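Local coordinates for Pbp related beta-lactamase (Pyrococcus abyssi, PDB 2QMI), which is an archaeal relative of penicillin-binding proteins and serine beta-lactamases that assembles into an octamer and probably works as a self-compartmentalizing serine peptidase, at residues 289-292 with 298-301; 292-297 with 337-342; 266-271 with 313-318. All blocks are in the same frame, centred on the assembly; numbering follows the deposited sequence.

Contact 1 of 3, residues 289-292 with 298-301; sequences IIYP and KLVG
Two neighbouring antiparallel strands of the eight-stranded sheet in the beta-lactamase-like domain meet here, and the pairs Ile-289 with Gly-301 and Tyr-291 with Leu-299 are hydrogen-bonded in both directions. Ile-289 N donates to Gly-301 O at 2.8 Å, and Leu-299 N donates to Tyr-291 O at 2.7 Å with an N-H...O angle of 166°. Between them Ile-290 and Val-300 form a non-hydrogen-bonded pair, with CD1 of Ile-290 4.4 Å from CG1 of Val-300. On the opposite face, Tyr-291 and Leu-299 run side by side, their CB atoms 3.4 Å apart. With chi1 at 177° CG of Leu-299 runs alongside the tyrosine, and chi2 of 69° lays CD2 over one ring face, 3.6 Å from its centroid, a CH-pi contact; CG2 of Ile-289 lies over the other face. The ring is held between two aliphatic branches. Lys-298 is stretched out, its CE 3.8 Å from CG2 of Ile-290, and its NZ is hydrogen-bonded to Glu-268 O. Helix 334-345 covers the Tyr-291 and Leu-299 face through Met-339 and Leu-342, while strand 310-316 continues the sheet beyond Val-300, which pairs with Tyr-315, and the backbone of Ile-290 bonds to Gly-283 on the other flank.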
loop_
_atom_site.group_PDB
_atom_site.type_symbol
_atom_site.label_atom_id
_atom_site.label_comp_id
_atom_site.label_asym_id
_atom_site.label_seq_id
_atom_site.Cartn_x
_atom_site.Cartn_y
_atom_site.Cartn_z
ATOM N N ILE A 289 19.035 -12.661 -44.697
ATOM C CA ILE A 289 18.508 -13.962 -44.312
ATOM C C ILE A 289 17.961 -14.648 -45.566
ATOM O O ILE A 289 17.366 -14.000 -46.434
ATOM C CB ILE A 289 17.401 -13.815 -43.252
ATOM C CG1 ILE A 289 17.968 -13.099 -42.021
ATOM C CG2 ILE A 289 16.858 -15.186 -42.865
ATOM C CD1 ILE A 289 16.957 -12.879 -40.905
ATOM N N ILE A 290 18.168 -15.958 -45.670
ATOM C CA ILE A 290 17.717 -16.693 -46.848
ATOM C C ILE A 290 16.556 -17.630 -46.524
ATOM O O ILE A 290 16.635 -18.411 -45.581
ATOM C CB ILE A 290 18.901 -17.497 -47.446
ATOM C CG1 ILE A 290 20.134 -16.590 -47.542
ATOM C CG2 ILE A 290 18.546 -18.039 -48.828
ATOM C CD1 ILE A 290 19.890 -15.284 -48.299
ATOM N N TYR A 291 15.479 -17.539 -47.304
ATOM C CA TYR A 291 14.286 -18.375 -47.110
ATOM C C TYR A 291 14.038 -19.220 -48.370
ATOM O O TYR A 291 13.337 -18.784 -49.276
ATOM C CB TYR A 291 13.044 -17.501 -46.879
ATOM C CG TYR A 291 13.126 -16.465 -45.770
ATOM C CD1 TYR A 291 12.528 -16.688 -44.522
ATOM C CD2 TYR A 291 13.719 -15.219 -45.997
ATOM C CE1 TYR A 291 12.512 -15.688 -43.538
ATOM C CE2 TYR A 291 13.708 -14.212 -45.020
ATOM C CZ TYR A 291 13.105 -14.453 -43.803
ATOM O OH TYR A 291 13.080 -13.447 -42.866
ATOM N N PRO A 292 14.605 -20.435 -48.442
ATOM C CA PRO A 292 14.411 -21.289 -49.621
ATOM C C PRO A 292 13.020 -21.912 -49.831
ATOM O O PRO A 292 12.652 -22.241 -50.958
ATOM C CB PRO A 292 15.504 -22.343 -49.461
ATOM C CG PRO A 292 15.649 -22.452 -47.975
ATOM C CD PRO A 292 15.620 -21.011 -47.541
ATOM N N LYS A 298 11.938 -18.518 -53.344
ATOM C CA LYS A 298 13.156 -18.246 -52.582
ATOM C C LYS A 298 13.051 -16.795 -52.118
ATOM O O LYS A 298 13.059 -15.873 -52.938
ATOM C CB LYS A 298 14.411 -18.408 -53.443
ATOM C CG LYS A 298 15.701 -18.299 -52.627
ATOM C CD LYS A 298 16.936 -18.079 -53.492
ATOM C CE LYS A 298 18.192 -18.021 -52.625
ATOM N NZ LYS A 298 19.421 -17.696 -53.410
ATOM N N LEU A 299 12.940 -16.600 -50.807
ATOM C CA LEU A 299 12.820 -15.263 -50.228
ATOM C C LEU A 299 14.137 -14.735 -49.652
ATOM O O LEU A 299 14.938 -15.483 -49.091
ATOM C CB LEU A 299 11.753 -15.273 -49.122
ATOM C CG LEU A 299 11.508 -13.983 -48.329
ATOM C CD1 LEU A 299 10.872 -12.937 -49.220
ATOM C CD2 LEU A 299 10.598 -14.284 -47.142
ATOM N N VAL A 300 14.354 -13.434 -49.795
ATOM C CA VAL A 300 15.559 -12.811 -49.265
ATOM C C VAL A 300 15.129 -11.564 -48.510
ATOM O O VAL A 300 14.403 -10.729 -49.046
ATOM C CB VAL A 300 16.545 -12.428 -50.392
ATOM C CG1 VAL A 300 17.776 -11.760 -49.801
ATOM C CG2 VAL A 300 16.957 -13.678 -51.166
ATOM N N GLY A 301 15.563 -11.446 -47.261
ATOM C CA GLY A 301 15.192 -10.288 -46.470
ATOM C C GLY A 301 15.928 -10.229 -45.145
ATOM O O GLY A 301 16.766 -11.086 -44.848
#

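Contact 2 of 3, residues 292-297 with 337-342; sequences PNFLGE and IAMYAL
An apolar contact between a two-residue beta-hairpin loop and a helix packed on the sheet brings Phe-294 against Met-339 and Leu-342. The phenylalanine sits in the short link between strands 289-291 and 297-305, and its partners lie one helical turn apart on helix 334-345. Phe-294 and Glu-297 exchange backbone bonds, Phe-294 N to Glu-297 O and Glu-297 N to Phe-294 O, both 3.0 Å, around Leu-295 and Gly-296, which form a turn close to type I'. From this hairpin, chi1 of 179° swings the ring of Phe-294 away from its own N, and its far rim reaches the helix. There CZ lies 4.1 Å from CB of Met-339, approached obliquely, and CE2 lies 4.1 Å from CB of Leu-342, which comes at the ring edge near its plane. The sulfur of Met-339 stands 5.5 Å from the ring centroid and 60° off its normal, an oblique Met-aromatic contact. CD1 of Leu-295 lies 3.6 Å above one ring face, shifted toward the rim. Leu-299 and Ile-316 of the sheet also touch Phe-294, and Phe-279 meets it edge-to-face. No hydrogen bond crosses between the link and the helix, so the two are joined here by dispersion and the exclusion of water around one buried ring, without the directional hold of a polar bond.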
loop_
_atom_site.group_PDB
_atom_site.type_symbol
_atom_site.label_atom_id
_atom_site.label_comp_id
_atom_site.label_asym_id
_atom_site.label_seq_id
_atom_site.Cartn_x
_atom_site.Cartn_y
_atom_site.Cartn_z
ATOM N N PRO A 292 14.605 -20.435 -48.442
ATOM C CA PRO A 292 14.411 -21.289 -49.621
ATOM C C PRO A 292 13.020 -21.912 -49.831
ATOM O O PRO A 292 12.652 -22.241 -50.958
ATOM C CB PRO A 292 15.504 -22.343 -49.461
ATOM C CG PRO A 292 15.649 -22.452 -47.975
ATOM C CD PRO A 292 15.620 -21.011 -47.541
ATOM N N ASN A 293 12.250 -22.057 -48.758
ATOM C CA ASN A 293 10.919 -22.658 -48.843
ATOM C C ASN A 293 9.794 -21.706 -48.432
ATOM O O ASN A 293 8.979 -22.036 -47.571
ATOM C CB ASN A 293 10.877 -23.906 -47.960
ATOM C CG ASN A 293 11.949 -24.912 -48.330
ATOM O OD1 ASN A 293 12.621 -25.479 -47.461
ATOM N ND2 ASN A 293 12.111 -25.148 -49.631
ATOM N N PHE A 294 9.744 -20.532 -49.050
ATOM C CA PHE A 294 8.712 -19.548 -48.725
ATOM C C PHE A 294 7.569 -19.585 -49.735
ATOM O O PHE A 294 7.586 -18.846 -50.722
ATOM C CB PHE A 294 9.307 -18.138 -48.702
ATOM C CG PHE A 294 8.300 -17.064 -48.398
ATOM C CD1 PHE A 294 7.779 -16.921 -47.116
ATOM C CD2 PHE A 294 7.857 -16.204 -49.399
ATOM C CE1 PHE A 294 6.832 -15.940 -46.834
ATOM C CE2 PHE A 294 6.909 -15.220 -49.128
ATOM C CZ PHE A 294 6.396 -15.089 -47.839
ATOM N N LEU A 295 6.575 -20.435 -49.485
ATOM C CA LEU A 295 5.432 -20.550 -50.385
ATOM C C LEU A 295 5.899 -20.884 -51.795
ATOM O O LEU A 295 5.468 -20.264 -52.765
ATOM C CB LEU A 295 4.622 -19.243 -50.396
ATOM C CG LEU A 295 3.811 -18.919 -49.131
ATOM C CD1 LEU A 295 4.747 -18.801 -47.945
ATOM C CD2 LEU A 295 3.024 -17.620 -49.320
ATOM N N GLY A 296 6.789 -21.867 -51.895
ATOM C CA GLY A 296 7.307 -22.280 -53.188
ATOM C C GLY A 296 8.241 -21.288 -53.862
ATOM O O GLY A 296 8.495 -21.401 -55.059
ATOM N N GLU A 297 8.748 -20.314 -53.108
ATOM C CA GLU A 297 9.662 -19.316 -53.661
ATOM C C GLU A 297 10.905 -19.144 -52.784
ATOM O O GLU A 297 10.932 -19.580 -51.623
ATOM C CB GLU A 297 8.963 -17.962 -53.766
ATOM C CG GLU A 297 7.673 -17.950 -54.563
ATOM C CD GLU A 297 7.882 -18.290 -56.027
ATOM O OE1 GLU A 297 8.970 -17.993 -56.577
ATOM O OE2 GLU A 297 6.943 -18.842 -56.636
ATOM N N ILE A 337 3.848 -8.461 -41.508
ATOM C CA ILE A 337 3.105 -7.602 -42.420
ATOM C C ILE A 337 3.689 -7.744 -43.833
ATOM O O ILE A 337 2.959 -7.912 -44.810
ATOM C CB ILE A 337 3.187 -6.130 -41.969
ATOM C CG1 ILE A 337 2.497 -5.980 -40.607
ATOM C CG2 ILE A 337 2.556 -5.221 -43.017
ATOM C CD1 ILE A 337 2.462 -4.568 -40.072
ATOM N N ALA A 338 5.012 -7.690 -43.930
ATOM C CA ALA A 338 5.681 -7.816 -45.219
ATOM C C ALA A 338 5.298 -9.122 -45.914
ATOM O O ALA A 338 4.949 -9.129 -47.096
ATOM C CB ALA A 338 7.192 -7.749 -45.031
ATOM N N MET A 339 5.352 -10.226 -45.174
ATOM C CA MET A 339 5.031 -11.528 -45.737
ATOM C C MET A 339 3.558 -11.666 -46.144
ATOM O O MET A 339 3.239 -12.372 -47.101
ATOM C CB MET A 339 5.448 -12.620 -44.754
ATOM C CG MET A 339 6.927 -12.528 -44.395
ATOM S SD MET A 339 7.516 -13.740 -43.197
ATOM C CE MET A 339 9.215 -13.967 -43.708
ATOM N N TYR A 340 2.673 -10.970 -45.437
ATOM C CA TYR A 340 1.247 -10.991 -45.742
ATOM C C TYR A 340 1.053 -10.383 -47.142
ATOM O O TYR A 340 0.289 -10.898 -47.958
ATOM C CB TYR A 340 0.480 -10.154 -44.708
ATOM C CG TYR A 340 -1.024 -10.347 -44.706
ATOM C CD1 TYR A 340 -1.627 -11.249 -43.829
ATOM C CD2 TYR A 340 -1.846 -9.608 -45.561
ATOM C CE1 TYR A 340 -3.018 -11.410 -43.794
ATOM C CE2 TYR A 340 -3.239 -9.760 -45.536
ATOM C CZ TYR A 340 -3.812 -10.660 -44.645
ATOM O OH TYR A 340 -5.176 -10.784 -44.578
ATOM N N ALA A 341 1.748 -9.280 -47.403
ATOM C CA ALA A 341 1.662 -8.610 -48.695
ATOM C C ALA A 341 2.289 -9.502 -49.776
ATOM O O ALA A 341 1.692 -9.718 -50.836
ATOM C CB ALA A 341 2.373 -7.258 -48.635
ATOM N N LEU A 342 3.485 -10.023 -49.506
ATOM C CA LEU A 342 4.157 -10.897 -50.462
ATOM C C LEU A 342 3.258 -12.061 -50.863
ATOM O O LEU A 342 3.163 -12.398 -52.043
ATOM C CB LEU A 342 5.468 -11.424 -49.876
ATOM C CG LEU A 342 6.578 -10.380 -49.722
ATOM C CD1 LEU A 342 7.703 -10.932 -48.876
ATOM C CD2 LEU A 342 7.078 -9.971 -51.093
#

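Contact 3 of 3, residues 266-271 with 313-318; sequences KMETSY and IGYIPE
Tyr-315 OH donates a hydrogen bond to Glu-268 OE2 at 2.7 Å, joining the residue just past the end of helix 261-267 to strand 310-316. The hydroxyl meets the oxygen from above the carboxylate plane, 38° out of it, whereas OE2 itself lies at the edge of the tyrosine ring and in its plane, 3.4 Å from CE2. Carboxylate and ring planes are turned 57° apart. Glu-268 spans the gap with an extended chain, and chi1 of 62° places the Tyr-315 ring between its own backbone N and carbonyl carbon, from where the phenol reaches across. In the next shell, Arg-254 NH2 forms a salt bridge with Glu-268 OE1 while Tyr-315 OH holds OE2, so both oxygens are bonded, which should restrain the carboxylate's rotation; the arginine should also favour the charged form of this buried acid. The turn behind it is tied by Lys-266 O, which accepts from Tyr-271 OH at 2.6 Å and from Thr-269 N at 3.3 Å, on opposite faces of its plane. Around the pair, Leu-248 and Ile-252 of helix 241-252 pack on Tyr-315, Val-300 of strand 297-305 touches it, and Met-267 turns to helix 61-74.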
loop_
_atom_site.group_PDB
_atom_site.type_symbol
_atom_site.label_atom_id
_atom_site.label_comp_id
_atom_site.label_asym_id
_atom_site.label_seq_id
_atom_site.Cartn_x
_atom_site.Cartn_y
_atom_site.Cartn_z
ATOM N N LYS A 266 26.429 -13.475 -54.333
ATOM C CA LYS A 266 27.216 -13.960 -53.208
ATOM C C LYS A 266 26.455 -13.647 -51.923
ATOM O O LYS A 266 26.403 -14.458 -51.004
ATOM C CB LYS A 266 28.589 -13.277 -53.170
ATOM C CG LYS A 266 29.607 -13.842 -54.151
ATOM C CD LYS A 266 31.020 -13.348 -53.832
ATOM C CE LYS A 266 32.035 -13.905 -54.820
ATOM N NZ LYS A 266 31.712 -13.516 -56.221
ATOM N N MET A 267 25.853 -12.462 -51.881
ATOM C CA MET A 267 25.099 -12.016 -50.715
ATOM C C MET A 267 23.821 -12.817 -50.491
ATOM O O MET A 267 23.376 -12.964 -49.353
ATOM C CB MET A 267 24.755 -10.529 -50.856
ATOM C CG MET A 267 25.973 -9.618 -50.904
ATOM S SD MET A 267 25.556 -7.879 -51.183
ATOM C CE MET A 267 24.694 -7.499 -49.653
ATOM N N GLU A 268 23.242 -13.333 -51.574
ATOM C CA GLU A 268 22.001 -14.105 -51.506
ATOM C C GLU A 268 22.245 -15.601 -51.351
ATOM O O GLU A 268 21.312 -16.396 -51.441
ATOM C CB GLU A 268 21.155 -13.868 -52.766
ATOM C CG GLU A 268 20.829 -12.408 -53.046
ATOM C CD GLU A 268 20.020 -12.215 -54.326
ATOM O OE1 GLU A 268 19.804 -13.210 -55.059
ATOM O OE2 GLU A 268 19.599 -11.065 -54.601
ATOM N N THR A 269 23.496 -15.988 -51.116
ATOM C CA THR A 269 23.824 -17.404 -50.968
ATOM C C THR A 269 23.818 -17.849 -49.504
ATOM O O THR A 269 24.438 -17.222 -48.653
ATOM C CB THR A 269 25.210 -17.721 -51.581
ATOM O OG1 THR A 269 25.222 -17.342 -52.963
ATOM C CG2 THR A 269 25.517 -19.214 -51.478
ATOM N N SER A 270 23.115 -18.938 -49.221
ATOM C CA SER A 270 23.049 -19.446 -47.863
ATOM C C SER A 270 24.339 -20.188 -47.514
ATOM O O SER A 270 24.577 -21.295 -47.997
ATOM C CB SER A 270 21.846 -20.382 -47.703
ATOM O OG SER A 270 21.675 -20.765 -46.346
ATOM N N TYR A 271 25.170 -19.565 -46.677
ATOM C CA TYR A 271 26.439 -20.161 -46.258
ATOM C C TYR A 271 26.293 -20.967 -44.972
ATOM O O TYR A 271 27.090 -21.857 -44.695
ATOM C CB TYR A 271 27.487 -19.070 -46.034
ATOM C CG TYR A 271 27.773 -18.256 -47.262
ATOM C CD1 TYR A 271 28.574 -18.760 -48.290
ATOM C CD2 TYR A 271 27.193 -17.000 -47.433
ATOM C CE1 TYR A 271 28.784 -18.030 -49.463
ATOM C CE2 TYR A 271 27.394 -16.269 -48.599
ATOM C CZ TYR A 271 28.189 -16.788 -49.606
ATOM O OH TYR A 271 28.381 -16.053 -50.752
ATOM N N ILE A 313 12.619 -5.692 -44.737
ATOM C CA ILE A 313 12.648 -5.535 -46.180
ATOM C C ILE A 313 12.816 -6.950 -46.700
ATOM O O ILE A 313 13.461 -7.776 -46.058
ATOM C CB ILE A 313 13.838 -4.652 -46.701
ATOM C CG1 ILE A 313 15.175 -5.345 -46.429
ATOM C CG2 ILE A 313 13.783 -3.259 -46.073
ATOM C CD1 ILE A 313 16.349 -4.681 -47.121
ATOM N N GLY A 314 12.210 -7.232 -47.844
ATOM C CA GLY A 314 12.308 -8.555 -48.426
ATOM C C GLY A 314 11.945 -8.497 -49.897
ATOM O O GLY A 314 11.210 -7.612 -50.331
ATOM N N TYR A 315 12.469 -9.437 -50.668
ATOM C CA TYR A 315 12.191 -9.485 -52.093
ATOM C C TYR A 315 12.359 -10.901 -52.632
ATOM O O TYR A 315 13.057 -11.729 -52.051
ATOM C CB TYR A 315 13.119 -8.520 -52.848
ATOM C CG TYR A 315 14.603 -8.842 -52.735
ATOM C CD1 TYR A 315 15.313 -8.597 -51.550
ATOM C CD2 TYR A 315 15.291 -9.413 -53.803
ATOM C CE1 TYR A 315 16.671 -8.920 -51.437
ATOM C CE2 TYR A 315 16.640 -9.741 -53.702
ATOM C CZ TYR A 315 17.326 -9.494 -52.517
ATOM O OH TYR A 315 18.660 -9.843 -52.430
ATOM N N ILE A 316 11.699 -11.171 -53.748
ATOM C CA ILE A 316 11.776 -12.474 -54.384
ATOM C C ILE A 316 12.168 -12.211 -55.832
ATOM O O ILE A 316 11.314 -11.974 -56.683
ATOM C CB ILE A 316 10.414 -13.202 -54.300
ATOM C CG1 ILE A 316 10.039 -13.385 -52.824
ATOM C CG2 ILE A 316 10.488 -14.550 -55.025
ATOM C CD1 ILE A 316 8.716 -14.084 -52.581
ATOM N N PRO A 317 13.485 -12.231 -56.118
ATOM C CA PRO A 317 14.069 -11.996 -57.444
ATOM C C PRO A 317 13.365 -12.761 -58.550
ATOM O O PRO A 317 13.110 -12.213 -59.623
ATOM C CB PRO A 317 15.514 -12.449 -57.268
ATOM C CG PRO A 317 15.786 -12.129 -55.858
ATOM C CD PRO A 317 14.538 -12.626 -55.167
ATOM N N GLU A 318 13.061 -14.029 -58.286
ATOM C CA GLU A 318 12.373 -14.871 -59.264
ATOM C C GLU A 318 11.085 -14.249 -59.794
ATOM O O GLU A 318 10.830 -14.270 -60.993
ATOM C CB GLU A 318 12.042 -16.233 -58.651
ATOM C CG GLU A 318 13.194 -17.237 -58.666
ATOM C CD GLU A 318 13.459 -17.792 -60.051
ATOM O OE1 GLU A 318 14.303 -18.716 -60.165
ATOM O OE2 GLU A 318 12.828 -17.308 -61.023
#

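In the fold
From the N-terminal side, the chain leaves helix 261-267 through 266-271, the first half of contact 3, and enters the sheet strands. Contact 1 closes the shortest loop, a return from strand 289-291 to strand 297-305 with five residues between its segments, and is nested within the long loop that contact 3 closes at 313-318. Contact 2 starts in that same return, sharing Pro-292 with contact 1, and closes only at helix 334-345, so it crosses contact 3. Leu-299 links contacts 1 and 2, and Ile-316 brings contact 3 against Phe-294. Together they tie the sheet to helix 334-345 on one face and to the end of helix 261-267 on the other.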